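Local coordinates for hydratase ChsH2 (Mycobacterium tuberculosis SUMu008, PDB 4W78), which pairs with ChsH1 in a MaoC-like enoyl-CoA hydratase complex that acts in cholesterol catabolism, at residues A6-L11 against T64-P69; L53-L58 against G115-A120; E95-A98 against I104-K107. All coordinates share one frame; numbering follows the deposited sequence.

Contact 1 of 3, residues A6-L11 against T64-P69; sequences AVLPEL and TDWAGP
Trp66 meets Leu8 and Pro9 with its indole ring, where the end of helix 52-67 passes strand 7-14. Two residues earlier, near the end of the helix, Thr64 O accepts a hydrogen bond from Gly68 N at 2.8 Å. Thr64 also packs on Asn43 of the ChsH1 chain. At Trp66, CG lies anti to the backbone N (chi1 166°), and this swings the indole across to the strand. Leu8 rests on one ring face. Leu8 CG is 3.5 Å from Trp66 CG and 3.7 Å from the centroid of the five-membered ring, close to the ring normal: a CH-pi contact. The two methyls of Leu8 spread from there. Leu8 CD1 lies by Trp66 CD2 and CE2, and Leu8 CD2 by Trp66 CB and CE3. Pro9 comes in obliquely, with Pro9 CD 3.6 Å from Trp66 CD1. The indole N-H of Trp66 is used through water: NE1 donates to a water at 2.9 Å, and this water donates to Val7 O at 2.8 Å. Gly68 then leaves the helix with positive phi. Strand 7-14 is an outermost strand of this chain's sheet, and the helix packs against that sheet as in the hotdog fold of the MaoC-like family. With no direct hydrogen bond across it, the contact rests on the CH-pi and apolar packing of Trp66, while the water satisfies the indole N-H.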
ATOM      1  N   ALA F   6     -22.633 -29.504  -6.020  1.00 29.35           N
ATOM      2  CA  ALA F   6     -23.081 -28.299  -5.326  1.00 29.17           C
ATOM      3  C   ALA F   6     -22.510 -27.052  -5.986  1.00 27.39           C
ATOM      4  O   ALA F   6     -21.329 -26.998  -6.331  1.00 27.35           O
ATOM      5  CB  ALA F   6     -22.705 -28.344  -3.849  1.00 29.43           C
ATOM      6  N   VAL F   7     -23.365 -26.061  -6.190  1.00 27.64           N
ATOM      7  CA  VAL F   7     -22.965 -24.870  -6.917  1.00 26.19           C
ATOM      8  C   VAL F   7     -22.702 -23.731  -5.942  1.00 25.33           C
ATOM      9  O   VAL F   7     -23.446 -23.528  -4.978  1.00 27.10           O
ATOM     10  CB  VAL F   7     -24.011 -24.465  -7.985  1.00 31.50           C
ATOM     11  CG1 VAL F   7     -24.227 -25.602  -8.977  1.00 34.74           C
ATOM     12  CG2 VAL F   7     -25.332 -24.099  -7.342  1.00 34.85           C
ATOM     13  N   LEU F   8     -21.615 -23.008  -6.175  1.00 23.53           N
ATOM     14  CA  LEU F   8     -21.303 -21.861  -5.343  1.00 22.47           C
ATOM     15  C   LEU F   8     -21.982 -20.644  -5.942  1.00 23.14           C
ATOM     16  O   LEU F   8     -22.188 -20.581  -7.159  1.00 27.14           O
ATOM     17  CB  LEU F   8     -19.784 -21.657  -5.250  1.00 20.04           C
ATOM     18  CG  LEU F   8     -19.012 -22.544  -4.266  1.00 19.73           C
ATOM     19  CD1 LEU F   8     -18.972 -24.006  -4.692  1.00 20.29           C
ATOM     20  CD2 LEU F   8     -17.593 -22.021  -4.111  1.00 17.93           C
ATOM     21  N   PRO F   9     -22.385 -19.689  -5.090  1.00 25.03           N
ATOM     22  CA  PRO F   9     -23.008 -18.461  -5.583  1.00 26.24           C
ATOM     23  C   PRO F   9     -22.032 -17.721  -6.470  1.00 26.13           C
ATOM     24  O   PRO F   9     -20.828 -17.828  -6.268  1.00 25.70           O
ATOM     25  CB  PRO F   9     -23.270 -17.666  -4.302  1.00 29.63           C
ATOM     26  CG  PRO F   9     -23.389 -18.719  -3.231  1.00 34.52           C
ATOM     27  CD  PRO F   9     -22.352 -19.736  -3.619  1.00 28.27           C
ATOM     28  N   GLU F  10     -22.555 -17.005  -7.453  1.00 27.29           N
ATOM     29  CA  GLU F  10     -21.732 -16.241  -8.376  1.00 27.85           C
ATOM     30  C   GLU F  10     -21.096 -15.061  -7.644  1.00 25.96           C
ATOM     31  O   GLU F  10     -21.700 -14.494  -6.729  1.00 28.66           O
ATOM     32  CB  GLU F  10     -22.632 -15.754  -9.510  1.00 34.73           C
ATOM     33  CG  GLU F  10     -21.950 -15.030 -10.634  1.00 33.27           C
ATOM     34  CD  GLU F  10     -22.843 -14.917 -11.859  1.00 38.29           C
ATOM     35  OE1 GLU F  10     -23.327 -13.802 -12.146  1.00 44.80           O
ATOM     36  OE2 GLU F  10     -23.062 -15.945 -12.538  1.00 37.67           O
ATOM     37  N   LEU F  11     -19.871 -14.707  -8.022  1.00 21.46           N
ATOM     38  CA  LEU F  11     -19.256 -13.468  -7.537  1.00 22.09           C
ATOM     39  C   LEU F  11     -18.724 -12.662  -8.719  1.00 21.81           C
ATOM     40  O   LEU F  11     -17.883 -13.147  -9.470  1.00 22.05           O
ATOM     41  CB  LEU F  11     -18.119 -13.759  -6.560  1.00 21.99           C
ATOM     42  CG  LEU F  11     -17.298 -12.536  -6.133  1.00 21.93           C
ATOM     43  CD1 LEU F  11     -18.149 -11.543  -5.352  1.00 25.81           C
ATOM     44  CD2 LEU F  11     -16.067 -12.965  -5.341  1.00 23.46           C
ATOM     45  N   THR F  64     -14.360 -19.529   0.562  1.00 14.49           N
ATOM     46  CA  THR F  64     -14.730 -19.360   1.970  1.00 16.29           C
ATOM     47  C   THR F  64     -15.974 -18.495   2.168  1.00 17.78           C
ATOM     48  O   THR F  64     -16.657 -18.637   3.174  1.00 19.38           O
ATOM     49  CB  THR F  64     -13.577 -18.847   2.846  1.00 19.48           C
ATOM     50  OG1 THR F  64     -13.144 -17.563   2.371  1.00 16.23           O
ATOM     51  CG2 THR F  64     -12.414 -19.830   2.803  1.00 19.42           C
ATOM     52  N   ASP F  65     -16.273 -17.621   1.207  1.00 16.97           N
ATOM     53  CA  ASP F  65     -17.551 -16.899   1.208  1.00 19.15           C
ATOM     54  C   ASP F  65     -18.707 -17.897   1.270  1.00 21.88           C
ATOM     55  O   ASP F  65     -19.712 -17.665   1.945  1.00 23.28           O
ATOM     56  CB  ASP F  65     -17.707 -16.045  -0.061  1.00 21.12           C
ATOM     57  CG  ASP F  65     -16.959 -14.712   0.002  1.00 23.56           C
ATOM     58  OD1 ASP F  65     -16.368 -14.379   1.048  1.00 21.61           O
ATOM     59  OD2 ASP F  65     -16.996 -13.982  -1.017  1.00 24.07           O
ATOM     60  N   TRP F  66     -18.556 -18.998   0.547  1.00 19.10           N
ATOM     61  CA  TRP F  66     -19.561 -20.055   0.478  1.00 18.10           C
ATOM     62  C   TRP F  66     -19.443 -21.031   1.646  1.00 19.79           C
ATOM     63  O   TRP F  66     -20.445 -21.393   2.278  1.00 22.47           O
ATOM     64  CB  TRP F  66     -19.405 -20.791  -0.860  1.00 19.17           C
ATOM     65  CG  TRP F  66     -20.128 -22.098  -0.967  1.00 20.02           C
ATOM     66  CD1 TRP F  66     -21.463 -22.299  -1.201  1.00 22.93           C
ATOM     67  CD2 TRP F  66     -19.539 -23.396  -0.880  1.00 20.75           C
ATOM     68  NE1 TRP F  66     -21.736 -23.644  -1.250  1.00 26.41           N
ATOM     69  CE2 TRP F  66     -20.567 -24.337  -1.066  1.00 24.35           C
ATOM     70  CE3 TRP F  66     -18.229 -23.852  -0.680  1.00 20.06           C
ATOM     71  CZ2 TRP F  66     -20.335 -25.713  -1.029  1.00 27.16           C
ATOM     72  CZ3 TRP F  66     -18.003 -25.216  -0.646  1.00 23.88           C
ATOM     73  CH2 TRP F  66     -19.044 -26.126  -0.826  1.00 25.35           C
ATOM     74  N   ALA F  67     -18.218 -21.464   1.922  1.00 19.44           N
ATOM     75  CA  ALA F  67     -17.972 -22.535   2.888  1.00 20.53           C
ATOM     76  C   ALA F  67     -18.096 -22.060   4.327  1.00 21.07           C
ATOM     77  O   ALA F  67     -18.460 -22.832   5.223  1.00 26.90           O
ATOM     78  CB  ALA F  67     -16.590 -23.158   2.635  1.00 22.10           C
ATOM     79  N   GLY F  68     -17.797 -20.783   4.546  1.00 22.75           N
ATOM     80  CA  GLY F  68     -17.922 -20.187   5.865  1.00 21.27           C
ATOM     81  C   GLY F  68     -16.621 -20.157   6.635  1.00 18.95           C
ATOM     82  O   GLY F  68     -15.605 -20.702   6.202  1.00 18.91           O
ATOM     83  N   PRO F  69     -16.646 -19.511   7.804  1.00 18.74           N
ATOM     84  CA  PRO F  69     -15.471 -19.275   8.646  1.00 19.27           C
ATOM     85  C   PRO F  69     -14.806 -20.545   9.164  1.00 19.20           C
ATOM     86  O   PRO F  69     -13.614 -20.487   9.453  1.00 20.38           O
ATOM     87  CB  PRO F  69     -16.027 -18.475   9.834  1.00 22.72           C
ATOM     88  CG  PRO F  69     -17.419 -18.106   9.479  1.00 26.11           C
ATOM     89  CD  PRO F  69     -17.892 -19.041   8.433  1.00 24.18           C
TER
HETATM   90  O   HOH W   1     -24.082 -24.686  -2.514  1.00 27.71           O

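Contact 2 of 3, residues L53-L58 against G115-A120; sequences LTDTGL and GDHVTA
Asp55 and His117 approach from opposite directions and join by a hydrogen bond. His117 NE2 donates to Asp55 OD1 over 2.7 Å, with an N-H...O angle of 153°. The oxygen lies near the ring plane, at the edge of the imidazole. It is met on its syn side, with the donor somewhat out of the carboxylate plane. The carboxylate and ring planes are turned 56° apart. Asp55 OD2 also stays close, 3.3 Å from His117 NE2. His117 CG is placed anti to the backbone N (chi1 162°), which sends the ring from the strand toward helix 52-67. With CG anti to its carbonyl carbon, Asp55 points its carboxylate off the helix at the imidazole edge. The side chains bridge the central helix and the curved antiparallel sheet of a hotdog fold. At His117 and Val118 the strand has a classic beta bulge, as both residues face Gly110. The other ring nitrogen, His117 ND1, is hydrogen-bonded to Val82 O, so the imidazole is held at both nitrogens and its rotation is fixed. Trp84 meets the same ring edge-to-face. Both side chains are buried, and Asp55 also packs on Leu80 and Val50.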
ATOM      1  N   LEU F  53      -0.822 -13.368  -7.018  1.00 10.92           N
ATOM      2  CA  LEU F  53      -1.068 -13.477  -5.567  1.00  9.44           C
ATOM      3  C   LEU F  53      -2.490 -13.022  -5.265  1.00 10.79           C
ATOM      4  O   LEU F  53      -3.124 -13.523  -4.341  1.00 10.19           O
ATOM      5  CB  LEU F  53      -0.059 -12.670  -4.729  1.00 10.96           C
ATOM      6  CG  LEU F  53       1.396 -13.186  -4.677  1.00 14.66           C
ATOM      7  CD1 LEU F  53       2.135 -12.908  -5.980  1.00 20.37           C
ATOM      8  CD2 LEU F  53       2.184 -12.580  -3.524  1.00 15.09           C
ATOM      9  N   THR F  54      -2.991 -12.057  -6.026  1.00  7.95           N
ATOM     10  CA  THR F  54      -4.372 -11.620  -5.867  1.00 10.23           C
ATOM     11  C   THR F  54      -5.337 -12.675  -6.417  1.00 12.70           C
ATOM     12  O   THR F  54      -6.367 -12.942  -5.800  1.00 12.42           O
ATOM     13  CB  THR F  54      -4.597 -10.260  -6.554  1.00 11.70           C
ATOM     14  OG1 THR F  54      -3.824  -9.267  -5.862  1.00 10.68           O
ATOM     15  CG2 THR F  54      -6.068  -9.874  -6.552  1.00 11.21           C
ATOM     16  N   ASP F  55      -5.025 -13.283  -7.560  1.00 11.69           N
ATOM     17  CA  ASP F  55      -5.840 -14.411  -8.038  1.00 12.16           C
ATOM     18  C   ASP F  55      -5.978 -15.515  -6.979  1.00 12.85           C
ATOM     19  O   ASP F  55      -7.079 -16.035  -6.744  1.00 13.48           O
ATOM     20  CB  ASP F  55      -5.267 -15.011  -9.324  1.00 15.07           C
ATOM     21  CG  ASP F  55      -5.495 -14.132 -10.533  1.00 25.03           C
ATOM     22  OD1 ASP F  55      -6.600 -13.548 -10.649  1.00 29.94           O
ATOM     23  OD2 ASP F  55      -4.578 -14.035 -11.379  1.00 24.40           O
ATOM     24  N   THR F  56      -4.863 -15.881  -6.350  1.00 10.05           N
ATOM     25  CA  THR F  56      -4.899 -16.900  -5.299  1.00 11.41           C
ATOM     26  C   THR F  56      -5.794 -16.445  -4.127  1.00 11.71           C
ATOM     27  O   THR F  56      -6.620 -17.224  -3.605  1.00 12.02           O
ATOM     28  CB  THR F  56      -3.486 -17.198  -4.783  1.00 14.28           C
ATOM     29  OG1 THR F  56      -2.646 -17.578  -5.885  1.00 15.47           O
ATOM     30  CG2 THR F  56      -3.517 -18.329  -3.761  1.00 16.88           C
ATOM     31  N   GLY F  57      -5.649 -15.190  -3.711  1.00 10.71           N
ATOM     32  CA  GLY F  57      -6.426 -14.654  -2.606  1.00 11.03           C
ATOM     33  C   GLY F  57      -7.902 -14.599  -2.934  1.00 10.82           C
ATOM     34  O   GLY F  57      -8.739 -14.876  -2.072  1.00 12.32           O
ATOM     35  N   LEU F  58      -8.227 -14.221  -4.171  1.00 11.44           N
ATOM     36  CA  LEU F  58      -9.628 -14.136  -4.597  1.00 10.79           C
ATOM     37  C   LEU F  58     -10.272 -15.521  -4.690  1.00 12.22           C
ATOM     38  O   LEU F  58     -11.442 -15.693  -4.308  1.00 13.11           O
ATOM     39  CB  LEU F  58      -9.745 -13.407  -5.935  1.00 12.53           C
ATOM     40  CG  LEU F  58      -9.430 -11.917  -5.849  1.00 13.06           C
ATOM     41  CD1 LEU F  58      -9.412 -11.323  -7.254  1.00 15.57           C
ATOM     42  CD2 LEU F  58     -10.445 -11.205  -4.969  1.00 17.18           C
ATOM     43  N   GLY F 115     -12.499 -14.316 -22.126  1.00 40.07           N
ATOM     44  CA  GLY F 115     -12.385 -15.741 -21.885  1.00 40.04           C
ATOM     45  C   GLY F 115     -12.177 -16.102 -20.431  1.00 36.02           C
ATOM     46  O   GLY F 115     -12.495 -15.320 -19.535  1.00 32.48           O
ATOM     47  N   ASP F 116     -11.649 -17.300 -20.198  1.00 26.62           N
ATOM     48  CA  ASP F 116     -11.351 -17.753 -18.846  1.00 22.26           C
ATOM     49  C   ASP F 116     -10.062 -17.116 -18.357  1.00 20.17           C
ATOM     50  O   ASP F 116      -9.004 -17.314 -18.944  1.00 21.14           O
ATOM     51  CB  ASP F 116     -11.216 -19.277 -18.785  1.00 23.88           C
ATOM     52  CG  ASP F 116     -12.527 -19.998 -19.061  1.00 30.30           C
ATOM     53  OD1 ASP F 116     -13.585 -19.338 -19.139  1.00 30.73           O
ATOM     54  OD2 ASP F 116     -12.499 -21.238 -19.191  1.00 34.23           O
ATOM     55  N   HIS F 117     -10.162 -16.348 -17.283  1.00 16.24           N
ATOM     56  CA  HIS F 117      -9.004 -15.691 -16.707  1.00 15.36           C
ATOM     57  C   HIS F 117      -8.272 -16.611 -15.741  1.00 15.28           C
ATOM     58  O   HIS F 117      -7.054 -16.666 -15.725  1.00 15.99           O
ATOM     59  CB  HIS F 117      -9.430 -14.423 -15.969  1.00 15.97           C
ATOM     60  CG  HIS F 117      -8.399 -13.922 -15.011  1.00 14.80           C
ATOM     61  ND1 HIS F 117      -7.148 -13.508 -15.413  1.00 15.42           N
ATOM     62  CD2 HIS F 117      -8.422 -13.798 -13.662  1.00 16.08           C
ATOM     63  CE1 HIS F 117      -6.447 -13.137 -14.353  1.00 16.43           C
ATOM     64  NE2 HIS F 117      -7.203 -13.300 -13.280  1.00 17.79           N
ATOM     65  N   VAL F 118      -9.025 -17.329 -14.918  1.00 17.03           N
ATOM     66  CA  VAL F 118      -8.408 -18.231 -13.961  1.00 16.25           C
ATOM     67  C   VAL F 118      -9.228 -19.510 -13.815  1.00 17.50           C
ATOM     68  O   VAL F 118     -10.454 -19.484 -13.827  1.00 18.11           O
ATOM     69  CB  VAL F 118      -8.160 -17.541 -12.590  1.00 19.87           C
ATOM     70  CG1 VAL F 118      -9.455 -17.072 -11.958  1.00 21.50           C
ATOM     71  CG2 VAL F 118      -7.373 -18.462 -11.642  1.00 22.72           C
ATOM     72  N   THR F 119      -8.528 -20.632 -13.729  1.00 15.41           N
ATOM     73  CA  THR F 119      -9.148 -21.925 -13.476  1.00 16.00           C
ATOM     74  C   THR F 119      -8.423 -22.528 -12.290  1.00 15.33           C
ATOM     75  O   THR F 119      -7.183 -22.639 -12.292  1.00 15.56           O
ATOM     76  CB  THR F 119      -9.029 -22.831 -14.706  1.00 19.77           C
ATOM     77  OG1 THR F 119      -9.655 -22.183 -15.821  1.00 25.49           O
ATOM     78  CG2 THR F 119      -9.707 -24.171 -14.471  1.00 19.68           C
ATOM     79  N   ALA F 120      -9.174 -22.895 -11.254  1.00 14.77           N
ATOM     80  CA  ALA F 120      -8.533 -23.293 -10.011  1.00 15.76           C
ATOM     81  C   ALA F 120      -9.184 -24.512  -9.399  1.00 16.08           C
ATOM     82  O   ALA F 120     -10.354 -24.797  -9.635  1.00 17.90           O
ATOM     83  CB  ALA F 120      -8.546 -22.152  -9.016  1.00 18.50           C
TER

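Contact 3 of 3, residues E95-A98 against I104-K107; sequences EVTA and ITVK
Ala98 and Thr105 meet side by side in the tightly packed part of this strand pair. Ala98 CB is 3.6 Å from Thr105 CB. Their backbones are bonded as well, with Thr105 N donating to Ala98 O at 2.8 Å. Thr105 O takes a bond from Thr97 N, also at 2.8 Å, and a weaker one from Ala98 N. Thr97 OG1 donates a third, weak hydrogen bond to the same oxygen. Its chi1 of 62° sets the hydroxyl between the backbone N and the carbonyl carbon, turned toward the facing strand. Thr97 and Ala98 thus both face Thr105. This is a classic beta bulge in the hairpin of strands 89-100 and 103-111, and it shifts the register by one residue. Before the bulge the pairing is regular. Glu95 and Lys107 form a hydrogen-bonded pair, with Lys107 N to Glu95 O at 2.9 Å and Glu95 N to Lys107 O at 3.0 Å. The buried face carries Val96 and Val106, a non-hydrogen-bonded pair. Val96 CG1 meets Ile104 CG2 at 3.9 Å, and Leu124 of strand 116-125 packs on Ile104 and Val106. The face that holds Ala98 and Thr105 loosens toward Glu95 and Lys107, which are exposed to solvent. Thr97 CG2 reaches Lys107 CB at 3.8 Å. The lysine chain then runs on fully extended, and Lys107 NZ ends 6.8 Å from Glu95 OE1, so the opposite charges do not touch.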
ATOM      1  N   GLU F  95     -18.021 -25.151  -8.450  1.00 20.25           N
ATOM      2  CA  GLU F  95     -18.797 -26.379  -8.294  1.00 24.33           C
ATOM      3  C   GLU F  95     -17.999 -27.350  -7.437  1.00 20.97           C
ATOM      4  O   GLU F  95     -16.784 -27.489  -7.614  1.00 21.13           O
ATOM      5  CB  GLU F  95     -19.055 -26.973  -9.683  1.00 27.66           C
ATOM      6  CG  GLU F  95     -19.609 -28.377  -9.715  1.00 35.40           C
ATOM      7  CD  GLU F  95     -19.709 -28.906 -11.134  1.00 38.95           C
ATOM      8  OE1 GLU F  95     -19.325 -28.179 -12.076  1.00 43.44           O
ATOM      9  OE2 GLU F  95     -20.160 -30.050 -11.307  1.00 45.69           O
ATOM     10  N   VAL F  96     -18.663 -28.020  -6.502  1.00 22.26           N
ATOM     11  CA  VAL F  96     -17.999 -29.080  -5.766  1.00 22.44           C
ATOM     12  C   VAL F  96     -17.784 -30.269  -6.705  1.00 24.23           C
ATOM     13  O   VAL F  96     -18.728 -30.746  -7.341  1.00 26.69           O
ATOM     14  CB  VAL F  96     -18.825 -29.506  -4.535  1.00 23.92           C
ATOM     15  CG1 VAL F  96     -18.227 -30.741  -3.887  1.00 24.64           C
ATOM     16  CG2 VAL F  96     -18.906 -28.354  -3.536  1.00 24.48           C
ATOM     17  N   THR F  97     -16.550 -30.755  -6.797  1.00 23.69           N
ATOM     18  CA  THR F  97     -16.270 -31.872  -7.699  1.00 25.99           C
ATOM     19  C   THR F  97     -15.896 -33.155  -6.971  1.00 27.33           C
ATOM     20  O   THR F  97     -15.869 -34.231  -7.571  1.00 29.97           O
ATOM     21  CB  THR F  97     -15.156 -31.530  -8.702  1.00 25.62           C
ATOM     22  OG1 THR F  97     -13.949 -31.253  -7.985  1.00 25.79           O
ATOM     23  CG2 THR F  97     -15.556 -30.320  -9.527  1.00 25.17           C
ATOM     24  N   ALA F  98     -15.610 -33.052  -5.678  1.00 25.99           N
ATOM     25  CA  ALA F  98     -15.247 -34.229  -4.903  1.00 27.40           C
ATOM     26  C   ALA F  98     -15.579 -34.022  -3.442  1.00 26.77           C
ATOM     27  O   ALA F  98     -15.392 -32.934  -2.900  1.00 24.86           O
ATOM     28  CB  ALA F  98     -13.758 -34.536  -5.068  1.00 27.38           C
ATOM     29  N   ILE F 104     -13.126 -31.759   0.810  1.00 32.79           N
ATOM     30  CA  ILE F 104     -13.926 -31.357  -0.339  1.00 31.06           C
ATOM     31  C   ILE F 104     -13.010 -30.761  -1.386  1.00 26.90           C
ATOM     32  O   ILE F 104     -12.050 -30.080  -1.048  1.00 25.05           O
ATOM     33  CB  ILE F 104     -14.956 -30.296   0.089  1.00 31.63           C
ATOM     34  CG1 ILE F 104     -15.940 -30.911   1.079  1.00 38.40           C
ATOM     35  CG2 ILE F 104     -15.702 -29.713  -1.105  1.00 29.62           C
ATOM     36  CD1 ILE F 104     -16.392 -29.977   2.149  1.00 44.31           C
ATOM     37  N   THR F 105     -13.310 -31.028  -2.647  1.00 26.39           N
ATOM     38  CA  THR F 105     -12.621 -30.372  -3.749  1.00 23.33           C
ATOM     39  C   THR F 105     -13.598 -29.492  -4.517  1.00 22.16           C
ATOM     40  O   THR F 105     -14.703 -29.919  -4.859  1.00 24.42           O
ATOM     41  CB  THR F 105     -11.971 -31.391  -4.700  1.00 24.57           C
ATOM     42  OG1 THR F 105     -11.082 -32.226  -3.950  1.00 30.76           O
ATOM     43  CG2 THR F 105     -11.173 -30.667  -5.779  1.00 25.47           C
ATOM     44  N   VAL F 106     -13.190 -28.253  -4.762  1.00 20.13           N
ATOM     45  CA  VAL F 106     -14.018 -27.301  -5.478  1.00 18.25           C
ATOM     46  C   VAL F 106     -13.278 -26.801  -6.707  1.00 16.59           C
ATOM     47  O   VAL F 106     -12.111 -26.396  -6.614  1.00 18.91           O
ATOM     48  CB  VAL F 106     -14.357 -26.075  -4.598  1.00 19.10           C
ATOM     49  CG1 VAL F 106     -15.151 -25.052  -5.393  1.00 19.37           C
ATOM     50  CG2 VAL F 106     -15.117 -26.502  -3.357  1.00 22.84           C
ATOM     51  N   LYS F 107     -13.948 -26.829  -7.856  1.00 17.39           N
ATOM     52  CA  LYS F 107     -13.414 -26.219  -9.075  1.00 17.87           C
ATOM     53  C   LYS F 107     -13.967 -24.815  -9.219  1.00 19.25           C
ATOM     54  O   LYS F 107     -15.171 -24.601  -9.115  1.00 21.07           O
ATOM     55  CB  LYS F 107     -13.773 -27.048 -10.317  1.00 21.29           C
ATOM     56  CG  LYS F 107     -13.294 -26.382 -11.608  1.00 24.79           C
ATOM     57  CD  LYS F 107     -13.664 -27.183 -12.833  1.00 32.01           C
ATOM     58  CE  LYS F 107     -13.101 -26.515 -14.081  1.00 33.53           C
ATOM     59  NZ  LYS F 107     -13.416 -27.291 -15.305  1.00 39.39           N
TER

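In the fold
From the N terminus, strand 7-14 comes first. Contact 1 closes a largely helical loop when the end of helix 52-67 returns to it. Contact 2 starts earlier on the same helix and closes on strand 116-125, so contacts 1 and 2 cross along the chain. Contact 3 follows contact 1 in series. It closes the short turn of a hairpin, nested inside the loop of contact 2. Together they tie one helix to the sheet at two places and join two of its inner strands. Contacts 1 and 3 touch, with Trp66 CH2 3.5 Å from Val96 CG2. Contacts 2 and 3 meet through Lys107, which packs on Thr119 and Ala120.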